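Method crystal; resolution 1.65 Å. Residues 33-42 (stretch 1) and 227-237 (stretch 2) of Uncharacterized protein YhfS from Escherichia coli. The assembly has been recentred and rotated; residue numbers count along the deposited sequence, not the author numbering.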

ATOM      1  N   GLU A  33       8.524   0.739  29.858  1.00 20.85           N
ATOM      2  CA  GLU A  33       8.345  -0.451  29.030  1.00 20.58           C
ATOM      3  C   GLU A  33       8.598  -0.193  27.548  1.00 18.52           C
ATOM      4  O   GLU A  33       8.964  -1.112  26.813  1.00 21.13           O
ATOM      5  CB  GLU A  33       6.965  -1.062  29.256  1.00 25.92           C
ATOM      6  CG  GLU A  33       6.758  -1.490  30.699  1.00 36.18           C
ATOM      7  CD  GLU A  33       5.473  -2.258  30.899  1.00 50.04           C
ATOM      8  OE1 GLU A  33       4.913  -2.747  29.897  1.00 56.56           O
ATOM      9  OE2 GLU A  33       5.024  -2.370  32.059  1.00 59.90           O
ATOM     10  N   PHE A  34       8.413   1.047  27.101  1.00 17.66           N
ATOM     11  CA  PHE A  34       8.712   1.376  25.709  1.00 16.42           C
ATOM     12  C   PHE A  34      10.222   1.398  25.452  1.00 17.66           C
ATOM     13  O   PHE A  34      10.675   1.297  24.310  1.00 18.10           O
ATOM     14  CB  PHE A  34       8.103   2.725  25.301  1.00 16.97           C
ATOM     15  CG  PHE A  34       8.062   2.930  23.820  1.00 15.19           C
ATOM     16  CD1 PHE A  34       7.118   2.261  23.050  1.00 16.17           C
ATOM     17  CD2 PHE A  34       8.975   3.759  23.182  1.00 16.69           C
ATOM     18  CE1 PHE A  34       7.076   2.422  21.673  1.00 18.34           C
ATOM     19  CE2 PHE A  34       8.936   3.930  21.798  1.00 18.48           C
ATOM     20  CZ  PHE A  34       7.984   3.258  21.042  1.00 19.77           C
ATOM     21  N   LEU A  35      10.997   1.558  26.519  1.00 16.16           N
ATOM     22  CA  LEU A  35      12.452   1.628  26.386  1.00 16.88           C
ATOM     23  C   LEU A  35      13.087   0.278  26.734  1.00 21.50           C
ATOM     24  O   LEU A  35      14.209   0.218  27.196  1.00 17.93           O
ATOM     25  CB  LEU A  35      13.019   2.755  27.261  1.00 20.96           C
ATOM     26  CG  LEU A  35      12.473   4.171  27.002  1.00 19.38           C
ATOM     27  CD1 LEU A  35      13.018   5.182  27.998  1.00 19.26           C
ATOM     28  CD2 LEU A  35      12.760   4.631  25.571  1.00 19.81           C
ATOM     29  N   THR A  36      12.357  -0.817  26.518  1.00 36.94           N
ATOM     30  CA  THR A  36      12.878  -2.142  26.884  1.00 34.77           C
ATOM     31  C   THR A  36      13.526  -2.931  25.741  1.00 33.17           C
ATOM     32  O   THR A  36      14.054  -4.016  25.976  1.00 38.12           O
ATOM     33  CB  THR A  36      11.821  -3.046  27.574  1.00 45.99           C
ATOM     34  OG1 THR A  36      10.682  -3.201  26.718  1.00 48.45           O
ATOM     35  CG2 THR A  36      11.392  -2.468  28.920  1.00 39.16           C
ATOM     36  N   GLY A  37      13.489  -2.405  24.516  1.00 33.39           N
ATOM     37  CA  GLY A  37      14.175  -3.048  23.403  1.00 25.69           C
ATOM     38  C   GLY A  37      13.410  -4.163  22.672  1.00 28.25           C
ATOM     39  O   GLY A  37      13.748  -4.508  21.534  1.00 32.10           O
ATOM     40  N   GLY A  38      12.400  -4.729  23.319  1.00 29.59           N
ATOM     41  CA  GLY A  38      11.571  -5.757  22.699  1.00 25.90           C
ATOM     42  C   GLY A  38      11.961  -7.187  23.049  1.00 20.83           C
ATOM     43  O   GLY A  38      13.091  -7.615  22.763  1.00 24.54           O
ATOM     44  N   ASP A  39      11.023  -7.930  23.638  1.00 18.05           N
ATOM     45  CA  ASP A  39      11.299  -9.297  24.082  1.00 19.39           C
ATOM     46  C   ASP A  39      11.203 -10.304  22.937  1.00 20.46           C
ATOM     47  O   ASP A  39      10.868  -9.944  21.814  1.00 18.58           O
ATOM     48  CB  ASP A  39      10.409  -9.716  25.268  1.00 18.78           C
ATOM     49  CG  ASP A  39       8.935  -9.786  24.914  1.00 18.90           C
ATOM     50  OD1 ASP A  39       8.438  -8.870  24.232  1.00 20.30           O
ATOM     51  OD2 ASP A  39       8.256 -10.750  25.345  1.00 20.40           O
ATOM     52  N   LEU A  40      11.521 -11.556  23.240  1.00 15.32           N
ATOM     53  CA  LEU A  40      11.700 -12.587  22.230  1.00 14.72           C
ATOM     54  C   LEU A  40      10.851 -13.815  22.508  1.00 19.11           C
ATOM     55  O   LEU A  40      10.632 -14.184  23.654  1.00 17.69           O
ATOM     56  CB  LEU A  40      13.159 -13.032  22.215  1.00 16.06           C
ATOM     57  CG  LEU A  40      14.197 -11.994  21.790  1.00 17.07           C
ATOM     58  CD1 LEU A  40      15.591 -12.426  22.220  1.00 23.02           C
ATOM     59  CD2 LEU A  40      14.148 -11.811  20.270  1.00 18.39           C
ATOM     60  N   GLY A  41      10.391 -14.471  21.451  1.00 15.17           N
ATOM     61  CA  GLY A  41       9.944 -15.844  21.589  1.00 13.72           C
ATOM     62  C   GLY A  41       8.513 -16.124  22.005  1.00 14.96           C
ATOM     63  O   GLY A  41       7.644 -15.245  22.009  1.00 14.35           O
ATOM     64  N   LEU A  42       8.284 -17.381  22.356  1.00 13.34           N
ATOM     65  CA  LEU A  42       6.932 -17.910  22.539  1.00 13.21           C
ATOM     66  C   LEU A  42       6.523 -17.794  24.002  1.00 14.41           C
ATOM     67  O   LEU A  42       6.536 -18.777  24.732  1.00 17.46           O
ATOM     68  CB  LEU A  42       6.902 -19.370  22.094  1.00 15.48           C
ATOM     69  CG  LEU A  42       7.344 -19.634  20.651  1.00 18.97           C
ATOM     70  CD1 LEU A  42       7.143 -21.090  20.274  1.00 18.49           C
ATOM     71  CD2 LEU A  42       6.583 -18.729  19.705  1.00 18.44           C
ATOM     72  N   ILE A 227       6.646 -12.484  14.969  1.00 13.33           N
ATOM     73  CA  ILE A 227       7.407 -11.261  14.770  1.00 14.05           C
ATOM     74  C   ILE A 227       8.032 -10.899  16.122  1.00 17.16           C
ATOM     75  O   ILE A 227       7.335 -10.809  17.142  1.00 15.25           O
ATOM     76  CB  ILE A 227       6.489 -10.147  14.236  1.00 13.48           C
ATOM     77  CG1 ILE A 227       5.887 -10.561  12.884  1.00 12.89           C
ATOM     78  CG2 ILE A 227       7.241  -8.825  14.101  1.00 15.24           C
ATOM     79  CD1 ILE A 227       6.922 -11.096  11.864  1.00 14.33           C
ATOM     80  N   GLN A 228       9.353 -10.725  16.157  1.00 13.60           N
ATOM     81  CA  GLN A 228      10.011 -10.494  17.447  1.00 11.30           C
ATOM     82  C   GLN A 228       9.761  -9.075  17.966  1.00 12.79           C
ATOM     83  O   GLN A 228       9.410  -8.184  17.189  1.00 14.99           O
ATOM     84  CB  GLN A 228      11.512 -10.781  17.354  1.00 14.52           C
ATOM     85  CG  GLN A 228      11.830 -12.217  16.923  1.00 10.71           C
ATOM     86  CD  GLN A 228      11.233 -13.270  17.864  1.00 10.49           C
ATOM     87  OE1 GLN A 228      11.039 -13.026  19.044  1.00 14.67           O
ATOM     88  NE2 GLN A 228      10.949 -14.451  17.324  1.00 14.16           N
ATOM     89  N   GLY A 229       9.918  -8.885  19.279  1.00 14.65           N
ATOM     90  CA  GLY A 229       9.623  -7.613  19.914  1.00 15.79           C
ATOM     91  C   GLY A 229      10.324  -6.439  19.245  1.00 16.89           C
ATOM     92  O   GLY A 229       9.708  -5.401  19.002  1.00 16.40           O
ATOM     93  N   ALA A 230      11.603  -6.607  18.923  1.00 16.16           N
ATOM     94  CA  ALA A 230      12.373  -5.519  18.318  1.00 17.29           C
ATOM     95  C   ALA A 230      11.820  -5.151  16.938  1.00 16.75           C
ATOM     96  O   ALA A 230      11.762  -3.974  16.569  1.00 18.69           O
ATOM     97  CB  ALA A 230      13.847  -5.885  18.225  1.00 20.42           C
ATOM     98  N   GLN A 231      11.429  -6.163  16.172  1.00 15.61           N
ATOM     99  CA  GLN A 231      10.810  -5.921  14.872  1.00 14.37           C
ATOM    100  C   GLN A 231       9.492  -5.178  15.035  1.00 14.39           C
ATOM    101  O   GLN A 231       9.182  -4.256  14.282  1.00 12.54           O
ATOM    102  CB  GLN A 231      10.549  -7.234  14.146  1.00 16.32           C
ATOM    103  CG  GLN A 231      11.783  -7.980  13.700  1.00 18.07           C
ATOM    104  CD  GLN A 231      11.406  -9.298  13.063  1.00 18.02           C
ATOM    105  OE1 GLN A 231      10.846 -10.180  13.724  1.00 17.80           O
ATOM    106  NE2 GLN A 231      11.677  -9.428  11.772  1.00 17.66           N
ATOM    107  N   ALA A 232       8.711  -5.589  16.029  1.00 14.35           N
ATOM    108  CA  ALA A 232       7.425  -4.956  16.275  1.00 15.42           C
ATOM    109  C   ALA A 232       7.611  -3.479  16.624  1.00 14.62           C
ATOM    110  O   ALA A 232       6.863  -2.626  16.145  1.00 15.06           O
ATOM    111  CB  ALA A 232       6.675  -5.680  17.392  1.00 14.14           C
ATOM    112  N   LEU A 233       8.593  -3.178  17.474  1.00 13.41           N
ATOM    113  CA  LEU A 233       8.897  -1.787  17.799  1.00 15.50           C
ATOM    114  C   LEU A 233       9.352  -1.008  16.565  1.00 16.78           C
ATOM    115  O   LEU A 233       9.025   0.169  16.418  1.00 17.93           O
ATOM    116  CB  LEU A 233       9.957  -1.717  18.889  1.00 15.32           C
ATOM    117  CG  LEU A 233       9.419  -2.204  20.234  1.00 20.31           C
ATOM    118  CD1 LEU A 233      10.569  -2.378  21.196  1.00 19.40           C
ATOM    119  CD2 LEU A 233       8.418  -1.185  20.761  1.00 20.47           C
ATOM    120  N   GLU A 234      10.085  -1.663  15.668  1.00 13.25           N
ATOM    121  CA  GLU A 234      10.504  -0.991  14.439  1.00 14.04           C
ATOM    122  C   GLU A 234       9.314  -0.662  13.535  1.00 16.05           C
ATOM    123  O   GLU A 234       9.327   0.348  12.822  1.00 16.26           O
ATOM    124  CB  GLU A 234      11.544  -1.808  13.671  1.00 16.73           C
ATOM    125  CG  GLU A 234      12.165  -1.025  12.517  1.00 27.73           C
ATOM    126  CD  GLU A 234      13.234  -1.795  11.774  1.00 32.69           C
ATOM    127  OE1 GLU A 234      13.804  -2.740  12.365  1.00 26.65           O
ATOM    128  OE2 GLU A 234      13.500  -1.442  10.599  1.00 29.46           O
ATOM    129  N   VAL A 235       8.289  -1.509  13.569  1.00 14.76           N
ATOM    130  CA  VAL A 235       7.068  -1.228  12.828  1.00 12.26           C
ATOM    131  C   VAL A 235       6.455   0.080  13.338  1.00 13.31           C
ATOM    132  O   VAL A 235       6.070   0.941  12.551  1.00 16.18           O
ATOM    133  CB  VAL A 235       6.027  -2.364  12.986  1.00 14.96           C
ATOM    134  CG1 VAL A 235       4.660  -1.918  12.459  1.00 16.73           C
ATOM    135  CG2 VAL A 235       6.498  -3.619  12.247  1.00 14.66           C
ATOM    136  N   LEU A 236       6.339   0.220  14.655  1.00 13.87           N
ATOM    137  CA  LEU A 236       5.800   1.460  15.210  1.00 14.71           C
ATOM    138  C   LEU A 236       6.645   2.669  14.841  1.00 16.22           C
ATOM    139  O   LEU A 236       6.104   3.723  14.501  1.00 19.55           O
ATOM    140  CB  LEU A 236       5.705   1.390  16.736  1.00 16.86           C
ATOM    141  CG  LEU A 236       4.639   0.503  17.344  1.00 20.47           C
ATOM    142  CD1 LEU A 236       4.671   0.719  18.857  1.00 17.45           C
ATOM    143  CD2 LEU A 236       3.286   0.858  16.765  1.00 27.02           C
ATOM    144  N   ARG A 237       7.966   2.532  14.941  1.00 16.29           N
ATOM    145  CA  ARG A 237       8.870   3.635  14.614  1.00 19.36           C
ATOM    146  C   ARG A 237       8.630   4.112  13.188  1.00 17.23           C
ATOM    147  O   ARG A 237       8.527   5.316  12.928  1.00 22.46           O
ATOM    148  CB  ARG A 237      10.334   3.218  14.786  1.00 22.14           C
ATOM    149  CG  ARG A 237      11.348   4.285  14.371  1.00 32.64           C
ATOM    150  CD  ARG A 237      12.775   3.795  14.606  1.00 38.99           C
ATOM    151  NE  ARG A 237      12.813   2.816  15.689  1.00 37.70           N
ATOM    152  CZ  ARG A 237      13.743   1.877  15.814  1.00 43.78           C
ATOM    153  NH1 ARG A 237      14.729   1.796  14.930  1.00 49.29           N
ATOM    154  NH2 ARG A 237      13.684   1.019  16.826  1.00 46.04           N
TER
HETATM  155  O   HOH W   1      13.199  -8.693  19.919  1.00 25.16           O

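The two stretches, 187 or more residues apart in sequence where they touch, bury 399 Å² between them, both sides summed. The contact has a polar part at the start of helix 229-237 and an apolar part further along it.

At the polar end, Gly229 N donates to Asp39 O at 2.9 Å with an N-H...O angle of 137°. The first turn of a helix leaves its amides without partners from the preceding turn, and the loop carbonyl supplies one. A second free amide is reached through water 1, which accepts from Ala230 N (2.8 Å) and donates to Gly38 O (3.0 Å). Gln228, at the N-cap position, has its own amide satisfied within the stretch: Gln228 N donates to Gln231 OE1 at 2.9 Å and 161°.

The side chain of Gln228 leaves its CA sideways to the loop, yet chi1 of -59° and chi2 of -58°, both m, fold it so that its end comes nearer. Gln228 OE1 then accepts from Gly41 N at 2.9 Å and 156°. A glutamine suits this place because its carbonyl oxygen can meet a backbone amide. Leu40 packs beside the same oxygen: in its m,t rotamer (-65°, 163°), Leu40 CD2 lies 3.6 Å from Gln228 OE1. Asp39, with chi1 of 65° (p), has its CA-to-CB bond pointing away; its carboxylate is hydrogen-bonded elsewhere in the structure, while its backbone carbonyl serves the helix.

Glycines permit the close approach. The CA atoms of Gly38 and Gly229 are 3.9 Å apart. An ideal CB on Gly38 would sit 2.5 Å from both Ala230 N and Gly229 C; one on Gly229 would sit 2.5 Å from Asp39 O. Gly37 and Gly41, where a CB would point away, are called for by their own backbone angles, as Gly38 also is. Ala230 CB lies 3.6 Å from Gly37 O.

The CA-to-CB bonds of Leu233 and Leu236 point toward stretch 1. Leu233 has the largest covered area, 68 Å². In its m,t rotamer (-69°, 169°), Leu233 CD1 is 3.7 Å from Gly38 N and from Gly37 C, while Leu233 CD2 is 4.0 Å from Phe34 CE1. Phe34 starts sideways, but chi1 of -164° (t) and chi2 of 75° bring its ring nearer the helix. Leu236, also m,t, places Leu236 CD1 at the ring edge, 4.1 Å from Phe34 CE1. Leu236 is buried, Leu233 and Phe34 partly exposed; leucine methyls and an aromatic ring suit this apolar contact.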